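Local structure of DsrH (Allochromatium vinosum, 2HY5) at residues L21-V30 with T51-L59. The protein probably takes part in sulfur transfer during the oxidation of stored sulfur, as one subunit of the DsrEFH complex. Sequence-based numbering, arbitrary orientation.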
ATOM      1  N   LEU C  21      -5.625   6.218  18.505  1.00 13.04           N
ATOM      2  CA  LEU C  21      -5.642   7.007  19.731  1.00 14.48           C
ATOM      3  C   LEU C  21      -7.030   7.522  20.091  1.00 15.52           C
ATOM      4  O   LEU C  21      -7.311   7.793  21.258  1.00 17.45           O
ATOM      5  CB  LEU C  21      -4.658   8.176  19.616  1.00 13.01           C
ATOM      6  CG  LEU C  21      -3.186   7.781  19.446  1.00 13.48           C
ATOM      7  CD1 LEU C  21      -2.321   9.030  19.461  1.00 16.56           C
ATOM      8  CD2 LEU C  21      -2.763   6.833  20.563  1.00 13.46           C
ATOM      9  N   LYS C  22      -7.895   7.655  19.091  1.00 13.80           N
ATOM     10  CA  LYS C  22      -9.253   8.128  19.328  1.00 13.47           C
ATOM     11  C   LYS C  22     -10.146   7.039  19.920  1.00 13.60           C
ATOM     12  O   LYS C  22     -10.978   7.313  20.790  1.00 15.46           O
ATOM     13  CB  LYS C  22      -9.887   8.628  18.027  1.00 15.45           C
ATOM     14  CG  LYS C  22     -11.373   8.920  18.163  1.00 18.38           C
ATOM     15  CD  LYS C  22     -11.979   9.461  16.882  1.00 20.46           C
ATOM     16  CE  LYS C  22     -13.481   9.665  17.048  1.00 22.89           C
ATOM     17  NZ  LYS C  22     -14.123  10.260  15.844  1.00 23.33           N
ATOM     18  N   PHE C  23      -9.970   5.805  19.461  1.00 12.41           N
ATOM     19  CA  PHE C  23     -10.814   4.712  19.932  1.00 10.38           C
ATOM     20  C   PHE C  23     -10.252   3.845  21.053  1.00 10.82           C
ATOM     21  O   PHE C  23     -11.001   3.121  21.703  1.00 12.48           O
ATOM     22  CB  PHE C  23     -11.226   3.828  18.751  1.00 10.68           C
ATOM     23  CG  PHE C  23     -12.088   4.534  17.740  1.00 11.00           C
ATOM     24  CD1 PHE C  23     -11.538   5.060  16.576  1.00 11.52           C
ATOM     25  CD2 PHE C  23     -13.449   4.693  17.966  1.00 10.84           C
ATOM     26  CE1 PHE C  23     -12.330   5.742  15.660  1.00 11.76           C
ATOM     27  CE2 PHE C  23     -14.251   5.374  17.057  1.00 11.10           C
ATOM     28  CZ  PHE C  23     -13.692   5.896  15.899  1.00 13.51           C
ATOM     29  N   ALA C  24      -8.945   3.908  21.285  1.00 10.16           N
ATOM     30  CA  ALA C  24      -8.339   3.120  22.357  1.00  9.38           C
ATOM     31  C   ALA C  24      -8.871   3.653  23.681  1.00 11.02           C
ATOM     32  O   ALA C  24      -8.956   4.865  23.872  1.00 12.15           O
ATOM     33  CB  ALA C  24      -6.825   3.247  22.313  1.00 12.57           C
ATOM     34  N   THR C  25      -9.226   2.758  24.595  1.00  9.02           N
ATOM     35  CA  THR C  25      -9.761   3.182  25.884  1.00 10.79           C
ATOM     36  C   THR C  25      -8.778   3.031  27.035  1.00 12.51           C
ATOM     37  O   THR C  25      -7.760   2.347  26.917  1.00 11.06           O
ATOM     38  CB  THR C  25     -11.052   2.412  26.229  1.00 13.31           C
ATOM     39  OG1 THR C  25     -10.792   1.005  26.223  1.00 14.31           O
ATOM     40  CG2 THR C  25     -12.139   2.724  25.215  1.00 13.98           C
ATOM     41  N   GLU C  26      -9.096   3.689  28.146  1.00 11.32           N
ATOM     42  CA  GLU C  26      -8.274   3.661  29.352  1.00 14.35           C
ATOM     43  C   GLU C  26      -7.790   2.254  29.678  1.00 13.15           C
ATOM     44  O   GLU C  26      -8.589   1.326  29.769  1.00 13.23           O
ATOM     45  CB  GLU C  26      -9.084   4.204  30.535  1.00 43.85           C
ATOM     46  CG  GLU C  26      -8.438   4.011  31.903  1.00 51.25           C
ATOM     47  CD  GLU C  26      -7.335   5.012  32.182  1.00 56.39           C
ATOM     48  OE1 GLU C  26      -7.625   6.225  32.188  1.00 59.08           O
ATOM     49  OE2 GLU C  26      -6.180   4.585  32.399  1.00 59.14           O
ATOM     50  N   GLY C  27      -6.481   2.103  29.855  1.00 17.36           N
ATOM     51  CA  GLY C  27      -5.928   0.805  30.196  1.00 18.63           C
ATOM     52  C   GLY C  27      -5.434  -0.016  29.021  1.00 18.90           C
ATOM     53  O   GLY C  27      -4.723  -1.005  29.206  1.00 19.74           O
ATOM     54  N   ALA C  28      -5.806   0.387  27.810  1.00 11.89           N
ATOM     55  CA  ALA C  28      -5.388  -0.339  26.617  1.00 11.28           C
ATOM     56  C   ALA C  28      -3.916  -0.088  26.319  1.00 10.15           C
ATOM     57  O   ALA C  28      -3.312   0.855  26.833  1.00 10.52           O
ATOM     58  CB  ALA C  28      -6.241   0.083  25.425  1.00  8.88           C
ATOM     59  N   SER C  29      -3.339  -0.944  25.485  1.00  8.76           N
ATOM     60  CA  SER C  29      -1.945  -0.799  25.107  1.00  7.47           C
ATOM     61  C   SER C  29      -1.852  -0.560  23.610  1.00  6.62           C
ATOM     62  O   SER C  29      -2.691  -1.029  22.843  1.00  5.13           O
ATOM     63  CB  SER C  29      -1.154  -2.052  25.482  1.00 13.58           C
ATOM     64  OG  SER C  29      -1.117  -2.225  26.887  1.00 13.86           O
ATOM     65  N   VAL C  30      -0.833   0.185  23.204  1.00  7.63           N
ATOM     66  CA  VAL C  30      -0.614   0.480  21.801  1.00  7.56           C
ATOM     67  C   VAL C  30       0.845   0.201  21.474  1.00  8.55           C
ATOM     68  O   VAL C  30       1.750   0.663  22.173  1.00  8.54           O
ATOM     69  CB  VAL C  30      -0.920   1.964  21.475  1.00  6.74           C
ATOM     70  CG1 VAL C  30      -0.672   2.230  20.003  1.00  5.96           C
ATOM     71  CG2 VAL C  30      -2.362   2.297  21.827  1.00  6.48           C
ATOM     72  N   THR C  51       1.880  12.337  23.578  1.00 16.33           N
ATOM     73  CA  THR C  51       2.107  12.565  25.001  1.00 17.26           C
ATOM     74  C   THR C  51       0.778  12.547  25.750  1.00 18.37           C
ATOM     75  O   THR C  51       0.677  11.983  26.839  1.00 17.13           O
ATOM     76  CB  THR C  51       2.817  13.910  25.243  1.00 19.33           C
ATOM     77  OG1 THR C  51       4.099  13.893  24.597  1.00 20.49           O
ATOM     78  CG2 THR C  51       3.011  14.152  26.735  1.00 18.57           C
ATOM     79  N   GLU C  52      -0.242  13.164  25.161  1.00 14.38           N
ATOM     80  CA  GLU C  52      -1.561  13.187  25.778  1.00 16.64           C
ATOM     81  C   GLU C  52      -2.084  11.763  25.948  1.00 14.89           C
ATOM     82  O   GLU C  52      -2.703  11.439  26.959  1.00 15.53           O
ATOM     83  CB  GLU C  52      -2.537  13.996  24.920  1.00 62.90           C
ATOM     84  CG  GLU C  52      -2.861  15.374  25.474  1.00 70.87           C
ATOM     85  CD  GLU C  52      -3.672  15.313  26.755  1.00 73.75           C
ATOM     86  OE1 GLU C  52      -3.176  14.751  27.755  1.00 77.33           O
ATOM     87  OE2 GLU C  52      -4.811  15.828  26.763  1.00 77.54           O
ATOM     88  N   ALA C  53      -1.827  10.915  24.957  1.00 13.63           N
ATOM     89  CA  ALA C  53      -2.280   9.528  24.994  1.00 13.60           C
ATOM     90  C   ALA C  53      -1.659   8.757  26.156  1.00 13.24           C
ATOM     91  O   ALA C  53      -2.296   7.878  26.740  1.00 13.41           O
ATOM     92  CB  ALA C  53      -1.954   8.837  23.673  1.00 14.28           C
ATOM     93  N   LEU C  54      -0.415   9.087  26.488  1.00 15.51           N
ATOM     94  CA  LEU C  54       0.281   8.427  27.589  1.00 15.51           C
ATOM     95  C   LEU C  54      -0.501   8.590  28.885  1.00 16.43           C
ATOM     96  O   LEU C  54      -0.299   7.845  29.844  1.00 18.73           O
ATOM     97  CB  LEU C  54       1.684   9.014  27.754  1.00 17.58           C
ATOM     98  CG  LEU C  54       2.711   8.594  26.703  1.00 16.66           C
ATOM     99  CD1 LEU C  54       3.981   9.415  26.856  1.00 19.08           C
ATOM    100  CD2 LEU C  54       3.005   7.108  26.858  1.00 18.67           C
ATOM    101  N   GLY C  55      -1.399   9.569  28.901  1.00 20.09           N
ATOM    102  CA  GLY C  55      -2.204   9.821  30.081  1.00 22.31           C
ATOM    103  C   GLY C  55      -3.219   8.737  30.393  1.00 22.79           C
ATOM    104  O   GLY C  55      -3.627   8.586  31.541  1.00 24.19           O
ATOM    105  N   LYS C  56      -3.637   7.974  29.387  1.00 20.97           N
ATOM    106  CA  LYS C  56      -4.613   6.917  29.635  1.00 20.84           C
ATOM    107  C   LYS C  56      -4.256   5.570  29.022  1.00 18.28           C
ATOM    108  O   LYS C  56      -4.862   4.554  29.356  1.00 19.48           O
ATOM    109  CB  LYS C  56      -6.007   7.349  29.155  1.00 54.37           C
ATOM    110  CG  LYS C  56      -6.280   7.214  27.657  1.00 57.41           C
ATOM    111  CD  LYS C  56      -5.410   8.126  26.810  1.00 61.87           C
ATOM    112  CE  LYS C  56      -6.103   8.466  25.494  1.00 63.66           C
ATOM    113  NZ  LYS C  56      -6.626   7.264  24.781  1.00 66.37           N
ATOM    114  N   LEU C  57      -3.267   5.560  28.136  1.00 14.25           N
ATOM    115  CA  LEU C  57      -2.845   4.329  27.473  1.00 11.00           C
ATOM    116  C   LEU C  57      -1.393   3.992  27.783  1.00 11.17           C
ATOM    117  O   LEU C  57      -0.616   4.864  28.165  1.00 12.60           O
ATOM    118  CB  LEU C  57      -2.971   4.478  25.955  1.00 11.85           C
ATOM    119  CG  LEU C  57      -4.297   4.939  25.349  1.00 13.66           C
ATOM    120  CD1 LEU C  57      -4.097   5.168  23.853  1.00 11.55           C
ATOM    121  CD2 LEU C  57      -5.386   3.901  25.605  1.00 12.43           C
ATOM    122  N   LYS C  58      -1.036   2.720  27.611  1.00  9.03           N
ATOM    123  CA  LYS C  58       0.337   2.267  27.797  1.00  8.80           C
ATOM    124  C   LYS C  58       0.883   2.174  26.372  1.00  7.89           C
ATOM    125  O   LYS C  58       0.368   1.404  25.562  1.00  7.90           O
ATOM    126  CB  LYS C  58       0.376   0.881  28.446  1.00 20.16           C
ATOM    127  CG  LYS C  58      -0.303   0.800  29.802  1.00 25.88           C
ATOM    128  CD  LYS C  58      -0.242  -0.621  30.346  1.00 31.66           C
ATOM    129  CE  LYS C  58      -0.894  -0.723  31.714  1.00 35.74           C
ATOM    130  NZ  LYS C  58      -0.756  -2.091  32.292  1.00 37.74           N
ATOM    131  N   LEU C  59       1.906   2.962  26.062  1.00  7.02           N
ATOM    132  CA  LEU C  59       2.476   2.962  24.717  1.00  6.53           C
ATOM    133  C   LEU C  59       3.808   2.225  24.665  1.00  6.54           C
ATOM    134  O   LEU C  59       4.642   2.356  25.567  1.00  6.93           O
ATOM    135  CB  LEU C  59       2.686   4.399  24.230  1.00 11.07           C
ATOM    136  CG  LEU C  59       1.495   5.359  24.249  1.00 13.67           C
ATOM    137  CD1 LEU C  59       1.924   6.689  23.635  1.00 16.25           C
ATOM    138  CD2 LEU C  59       0.323   4.767  23.481  1.00 14.95           C
TER
HETATM  139  O   HOH W   1      -9.080   7.681  23.277  1.00 43.77           O
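Leu57 drives its two methyl groups into the bend between helix 16-23 and strand 29-32. Its CD1 rests on Ala24 CB and meets Val30 CG2 and Leu21 CD2, while CD2 lies 3.7 Å from Ala24 CB and also touches Ala28 CB. The chi1 of -53° sets CG opposite the carbonyl carbon, which turns the isobutyl fork toward these four residues. Leu21 CD2 reaches on to Ala53 CB at 3.8 Å, joining helix 16-23 to helix 47-53, and Leu59 CD2 packs against Val30 CB, the two side chains running side by side.

Nearer the surface, the chain of Lys56, bent at chi2 (-65°) and again at chi4, brings NZ toward the carbonyls of Leu21 and Ala24. NZ donates to a water 2.9 Å away that lies within hydrogen-bonding distance of Leu21 O (2.7 Å), in the last turn of helix 16-23, and of Ala24 O just beyond it, its protons probably shared among more acceptors than it can serve. The Glu26 carboxylate lies across the backbone and CB of Lys56, with OE1 3.6 Å from Lys56 CB.

Three backbone bonds fix the register: Gly27 N to Lys56 O (3.0 Å) and Lys58 N to Ala28 O, both nearly straight, and the more bent Val30 N to Lys58 O (2.9 Å). The first is presented by a type II turn, Thr25 to Ala28, closed by Ala28 N on Thr25 O. Within 51-59, Ala53 O accepts from both Lys56 N and Leu57 N, holding the connection from helix to strand compact. Behind the turn, Thr25 OG1 hydrogen-bonds Asn128 OD1 of the neighbouring DsrF chain. Strands 29-32 and 58-62 thus begin as parallel neighbours joined through helix 47-53, a beta-alpha-beta crossover within the parallel sheet of this DsrEFH-like alpha/beta fold.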